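Local atomic coordinates of aryl acylamidase (bacterium CSBL00001, PDB entry 4YJ6), a protein that probably hydrolyses the amide bond of aryl acylamides, as a member of the amidase signature family of enzymes. Residues D320-M334 / M357-I371. Sequence-based numbering, arbitrary orientation.
Sequences DAWCRMIAIPTVASM and MKWIDAVADISVQQI
Trp-359, Ile-360 and Val-363 enter helix 315-339 as knobs into holes, in a nearly perpendicular helix crossing at the periphery of the amidase signature fold; segments 320-334 and 357-363 cross at -83° with their axes 8.8 Å apart. The tight part is apolar. Trp-359 lays its indole against Cys-323, whose CB stands 3.4 Å from the centroid of the six-membered ring, a CH-pi contact almost along the ring normal; SG leans obliquely toward the five-membered ring. The small cysteine lets the broad ring come this close, and Lys-358 CE lies over the rim of the opposite face. Ala-327, with no more than a methyl, lets the backbones approach: its CA is 5.9 Å from Ile-360 CA, and its CB touches Val-363 CG2 at 3.6 Å. Branched Val-363 fills the hole with both methyls, CG1 meeting Arg-324 CG and CG2 meeting Val-331 CG2. Ile-360 rests CD1 against both Val-331 CG2 and Thr-330 CG2, while its CG1 packs on the long, flexible Met-334 (selenomethionine) at SE.

Toward the partly exposed side the contact thins. Ile-328 CD1 meets Ile-366 CD1 at 4.1 Å, and Arg-324, bent at chi3 (-66°), stacks its flat guanidinium on the equally flat Gln-370 amide, planes 28° apart; NH2 and NE2, both donors, form no hydrogen bond. Asp-374 forms a salt bridge with Arg-324 NH2. Asp-320 OD2 pairs with Lys-316 in another, while OD1 lies in the indole plane, 3.5 Å from Trp-359 CH2.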
loop_
_atom_site.group_PDB
_atom_site.type_symbol
_atom_site.label_atom_id
_atom_site.label_comp_id
_atom_site.label_asym_id
_atom_site.label_seq_id
_atom_site.Cartn_x
_atom_site.Cartn_y
_atom_site.Cartn_z
ATOM N N ASP A 320 -9.882 12.905 12.464
ATOM C CA ASP A 320 -9.235 13.296 13.718
ATOM C C ASP A 320 -8.968 12.074 14.617
ATOM O O ASP A 320 -7.896 11.958 15.218
ATOM C CB ASP A 320 -10.101 14.287 14.513
ATOM C CG ASP A 320 -10.075 15.715 13.958
ATOM O OD1 ASP A 320 -9.224 16.040 13.108
ATOM O OD2 ASP A 320 -10.927 16.526 14.407
ATOM N N ALA A 321 -9.936 11.163 14.705
ATOM C CA ALA A 321 -9.762 9.945 15.515
ATOM C C ALA A 321 -8.646 9.094 14.935
ATOM O O ALA A 321 -7.806 8.558 15.673
ATOM C CB ALA A 321 -11.071 9.117 15.562
ATOM N N TRP A 322 -8.628 8.941 13.615
ATOM C CA TRP A 322 -7.503 8.200 12.976
ATOM C C TRP A 322 -6.152 8.805 13.304
ATOM O O TRP A 322 -5.210 8.095 13.703
ATOM C CB TRP A 322 -7.679 8.189 11.455
ATOM C CG TRP A 322 -6.607 7.325 10.757
ATOM C CD1 TRP A 322 -6.675 5.970 10.499
ATOM C CD2 TRP A 322 -5.355 7.765 10.230
ATOM N NE1 TRP A 322 -5.536 5.560 9.866
ATOM C CE2 TRP A 322 -4.709 6.639 9.685
ATOM C CE3 TRP A 322 -4.696 9.007 10.197
ATOM C CZ2 TRP A 322 -3.451 6.714 9.097
ATOM C CZ3 TRP A 322 -3.455 9.092 9.624
ATOM C CH2 TRP A 322 -2.825 7.943 9.077
ATOM N N CYS A 323 -6.047 10.130 13.195
ATOM C CA CYS A 323 -4.781 10.793 13.500
ATOM C C CYS A 323 -4.355 10.570 14.931
ATOM O O CYS A 323 -3.174 10.334 15.198
ATOM C CB CYS A 323 -4.877 12.306 13.217
ATOM S SG CYS A 323 -4.926 12.714 11.444
ATOM N N ARG A 324 -5.290 10.660 15.877
ATOM C CA ARG A 324 -4.917 10.400 17.255
ATOM C C ARG A 324 -4.485 8.942 17.461
ATOM O O ARG A 324 -3.525 8.672 18.182
ATOM C CB ARG A 324 -6.081 10.737 18.201
ATOM C CG ARG A 324 -6.273 12.260 18.411
ATOM C CD ARG A 324 -7.300 12.531 19.512
ATOM N NE ARG A 324 -8.635 12.081 19.101
ATOM C CZ ARG A 324 -9.548 12.822 18.483
ATOM N NH1 ARG A 324 -9.326 14.123 18.179
ATOM N NH2 ARG A 324 -10.703 12.264 18.143
HETATM N N MSE A 325 -5.211 7.993 16.859
HETATM C CA MSE A 325 -4.844 6.584 17.018
HETATM C C MSE A 325 -3.464 6.252 16.467
HETATM O O MSE A 325 -2.728 5.485 17.086
HETATM C CB MSE A 325 -5.909 5.708 16.344
HETATM C CG MSE A 325 -7.135 5.743 17.144
HETATM SE SE MSE A 325 -8.513 4.968 16.008
HETATM C CE MSE A 325 -7.862 3.201 15.816
ATOM N N ILE A 326 -3.104 6.819 15.319
ATOM C CA ILE A 326 -1.764 6.617 14.746
ATOM C C ILE A 326 -0.701 7.358 15.565
ATOM O O ILE A 326 0.447 6.915 15.735
ATOM C CB ILE A 326 -1.727 7.164 13.274
ATOM C CG1 ILE A 326 -2.588 6.269 12.384
ATOM C CG2 ILE A 326 -0.252 7.258 12.745
ATOM C CD1 ILE A 326 -1.844 4.993 11.900
ATOM N N ALA A 327 -1.086 8.516 16.075
ATOM C CA ALA A 327 -0.131 9.357 16.788
ATOM C C ALA A 327 0.366 8.694 18.084
ATOM O O ALA A 327 1.489 8.917 18.464
ATOM C CB ALA A 327 -0.776 10.745 17.106
ATOM N N ILE A 328 -0.464 7.911 18.782
ATOM C CA ILE A 328 -0.048 7.358 20.067
ATOM C C ILE A 328 1.194 6.467 19.915
ATOM O O ILE A 328 2.215 6.684 20.576
ATOM C CB ILE A 328 -1.220 6.642 20.808
ATOM C CG1 ILE A 328 -2.280 7.688 21.192
ATOM C CG2 ILE A 328 -0.703 5.929 22.071
ATOM C CD1 ILE A 328 -3.661 7.099 21.569
ATOM N N PRO A 329 1.150 5.483 19.007
ATOM C CA PRO A 329 2.397 4.714 18.827
ATOM C C PRO A 329 3.511 5.507 18.168
ATOM O O PRO A 329 4.669 5.156 18.332
ATOM C CB PRO A 329 1.989 3.536 17.922
ATOM C CG PRO A 329 0.549 3.754 17.575
ATOM C CD PRO A 329 -0.017 4.890 18.338
ATOM N N THR A 330 3.180 6.563 17.429
ATOM C CA THR A 330 4.227 7.398 16.849
ATOM C C THR A 330 4.976 8.106 17.985
ATOM O O THR A 330 6.197 8.198 17.984
ATOM C CB THR A 330 3.612 8.417 15.879
ATOM O OG1 THR A 330 2.961 7.699 14.821
ATOM C CG2 THR A 330 4.706 9.275 15.271
ATOM N N VAL A 331 4.232 8.593 18.978
ATOM C CA VAL A 331 4.864 9.252 20.116
ATOM C C VAL A 331 5.742 8.245 20.843
ATOM O O VAL A 331 6.844 8.581 21.254
ATOM C CB VAL A 331 3.830 9.829 21.082
ATOM C CG1 VAL A 331 4.481 10.229 22.447
ATOM C CG2 VAL A 331 3.144 11.042 20.446
ATOM N N ALA A 332 5.260 7.009 21.009
ATOM C CA ALA A 332 6.066 5.992 21.682
ATOM C C ALA A 332 7.374 5.758 20.955
ATOM O O ALA A 332 8.424 5.613 21.595
ATOM C CB ALA A 332 5.280 4.660 21.813
ATOM N N SER A 333 7.331 5.704 19.624
ATOM C CA SER A 333 8.556 5.595 18.825
ATOM C C SER A 333 9.506 6.779 19.090
ATOM O O SER A 333 10.721 6.601 19.310
ATOM C CB SER A 333 8.211 5.530 17.331
ATOM O OG SER A 333 9.379 5.690 16.527
HETATM N N MSE A 334 8.971 7.997 19.051
HETATM C CA MSE A 334 9.821 9.165 19.275
HETATM C C MSE A 334 10.416 9.177 20.682
HETATM O O MSE A 334 11.567 9.550 20.864
HETATM C CB MSE A 334 9.039 10.432 19.052
HETATM C CG MSE A 334 8.695 10.545 17.594
HETATM SE SE MSE A 334 7.609 12.072 17.292
HETATM C CE MSE A 334 8.885 13.479 17.969
HETATM N N MSE A 357 3.838 17.117 14.117
HETATM C CA MSE A 357 4.123 17.511 15.492
HETATM C C MSE A 357 2.839 17.995 16.164
HETATM O O MSE A 357 2.665 17.855 17.366
HETATM C CB MSE A 357 5.221 18.592 15.536
HETATM C CG MSE A 357 5.760 18.873 16.919
HETATM SE SE MSE A 357 6.713 17.295 17.672
HETATM C CE MSE A 357 8.419 17.370 16.704
ATOM N N LYS A 358 1.916 18.568 15.397
ATOM C CA LYS A 358 0.629 18.950 15.984
ATOM C C LYS A 358 -0.021 17.754 16.688
ATOM O O LYS A 358 -0.478 17.858 17.828
ATOM C CB LYS A 358 -0.307 19.463 14.896
ATOM C CG LYS A 358 -1.742 19.691 15.372
ATOM C CD LYS A 358 -2.608 20.140 14.198
ATOM C CE LYS A 358 -2.835 19.004 13.200
ATOM N NZ LYS A 358 -4.005 19.267 12.298
ATOM N N TRP A 359 -0.060 16.615 15.998
ATOM C CA TRP A 359 -0.726 15.426 16.565
ATOM C C TRP A 359 0.126 14.803 17.664
ATOM O O TRP A 359 -0.407 14.284 18.661
ATOM C CB TRP A 359 -0.997 14.411 15.450
ATOM C CG TRP A 359 -2.046 14.897 14.520
ATOM C CD1 TRP A 359 -1.886 15.291 13.235
ATOM C CD2 TRP A 359 -3.439 15.059 14.824
ATOM N NE1 TRP A 359 -3.107 15.673 12.699
ATOM C CE2 TRP A 359 -4.067 15.555 13.667
ATOM C CE3 TRP A 359 -4.203 14.834 15.972
ATOM C CZ2 TRP A 359 -5.443 15.828 13.616
ATOM C CZ3 TRP A 359 -5.557 15.092 15.929
ATOM C CH2 TRP A 359 -6.165 15.584 14.752
ATOM N N ILE A 360 1.443 14.830 17.472
ATOM C CA ILE A 360 2.372 14.379 18.502
ATOM C C ILE A 360 2.105 15.115 19.827
ATOM O O ILE A 360 2.002 14.495 20.883
ATOM C CB ILE A 360 3.840 14.588 18.050
ATOM C CG1 ILE A 360 4.165 13.670 16.876
ATOM C CG2 ILE A 360 4.804 14.343 19.209
ATOM C CD1 ILE A 360 3.757 12.239 17.109
ATOM N N ASP A 361 1.944 16.433 19.766
ATOM C CA ASP A 361 1.669 17.189 20.977
ATOM C C ASP A 361 0.249 16.917 21.469
ATOM O O ASP A 361 0.001 16.863 22.668
ATOM C CB ASP A 361 1.847 18.690 20.722
ATOM C CG ASP A 361 3.299 19.092 20.518
ATOM O OD1 ASP A 361 4.227 18.366 20.947
ATOM O OD2 ASP A 361 3.510 20.171 19.928
ATOM N N ALA A 362 -0.682 16.740 20.542
ATOM C CA ALA A 362 -2.077 16.586 20.915
ATOM C C ALA A 362 -2.279 15.317 21.760
ATOM O O ALA A 362 -3.161 15.279 22.641
ATOM C CB ALA A 362 -2.934 16.540 19.665
ATOM N N VAL A 363 -1.510 14.263 21.492
ATOM C CA VAL A 363 -1.765 13.018 22.214
ATOM C C VAL A 363 -0.779 12.770 23.345
ATOM O O VAL A 363 -0.858 11.743 24.023
ATOM C CB VAL A 363 -1.843 11.763 21.263
ATOM C CG1 VAL A 363 -2.871 12.009 20.150
ATOM C CG2 VAL A 363 -0.452 11.408 20.676
ATOM N N ALA A 364 0.153 13.689 23.561
ATOM C CA ALA A 364 1.207 13.449 24.559
ATOM C C ALA A 364 0.641 13.054 25.938
ATOM O O ALA A 364 1.214 12.205 26.661
ATOM C CB ALA A 364 2.104 14.697 24.685
ATOM N N ASP A 365 -0.475 13.680 26.288
ATOM C CA ASP A 365 -1.210 13.360 27.519
ATOM C C ASP A 365 -2.695 13.104 27.230
ATOM O O ASP A 365 -3.586 13.591 27.928
ATOM C CB ASP A 365 -1.042 14.482 28.543
ATOM C CG ASP A 365 0.414 14.667 28.943
ATOM O OD1 ASP A 365 0.938 13.804 29.694
ATOM O OD2 ASP A 365 1.054 15.651 28.482
ATOM N N ILE A 366 -2.961 12.337 26.174
ATOM C CA ILE A 366 -4.335 12.070 25.775
ATOM C C ILE A 366 -5.074 11.402 26.926
ATOM O O ILE A 366 -4.508 10.552 27.618
ATOM C CB ILE A 366 -4.375 11.178 24.523
ATOM C CG1 ILE A 366 -5.819 11.031 24.018
ATOM C CG2 ILE A 366 -3.690 9.800 24.774
ATOM C CD1 ILE A 366 -5.884 10.318 22.703
ATOM N N SER A 367 -6.327 11.774 27.140
ATOM C CA SER A 367 -7.074 11.232 28.270
ATOM C C SER A 367 -7.676 9.897 27.902
ATOM O O SER A 367 -7.903 9.615 26.729
ATOM C CB SER A 367 -8.201 12.165 28.669
ATOM O OG SER A 367 -9.176 12.240 27.645
ATOM N N VAL A 368 -7.953 9.085 28.915
ATOM C CA VAL A 368 -8.592 7.802 28.707
ATOM C C VAL A 368 -9.995 8.047 28.116
ATOM O O VAL A 368 -10.457 7.248 27.323
ATOM C CB VAL A 368 -8.618 6.947 30.015
ATOM C CG1 VAL A 368 -9.445 7.619 31.099
ATOM C CG2 VAL A 368 -9.134 5.534 29.751
ATOM N N GLN A 369 -10.639 9.155 28.476
ATOM C CA GLN A 369 -11.949 9.487 27.894
ATOM C C GLN A 369 -11.825 9.670 26.381
ATOM O O GLN A 369 -12.665 9.194 25.634
ATOM C CB GLN A 369 -12.530 10.743 28.539
ATOM C CG GLN A 369 -12.958 10.528 30.004
ATOM C CD GLN A 369 -11.789 10.545 31.000
ATOM O OE1 GLN A 369 -10.705 11.065 30.716
ATOM N NE2 GLN A 369 -12.014 9.960 32.175
ATOM N N GLN A 370 -10.765 10.348 25.933
ATOM C CA GLN A 370 -10.581 10.581 24.508
ATOM C C GLN A 370 -10.265 9.284 23.773
ATOM O O GLN A 370 -10.765 9.044 22.664
ATOM C CB GLN A 370 -9.447 11.585 24.246
ATOM C CG GLN A 370 -9.233 11.869 22.762
ATOM C CD GLN A 370 -10.404 12.617 22.159
ATOM O OE1 GLN A 370 -10.535 13.829 22.352
ATOM N NE2 GLN A 370 -11.274 11.902 21.446
ATOM N N ILE A 371 -9.395 8.470 24.366
ATOM C CA ILE A 371 -9.089 7.157 23.819
ATOM C C ILE A 371 -10.369 6.344 23.651
ATOM O O ILE A 371 -10.613 5.765 22.585
ATOM C CB ILE A 371 -8.091 6.409 24.743
ATOM C CG1 ILE A 371 -6.720 7.073 24.657
ATOM C CG2 ILE A 371 -8.001 4.931 24.337
ATOM C CD1 ILE A 371 -5.765 6.549 25.725
#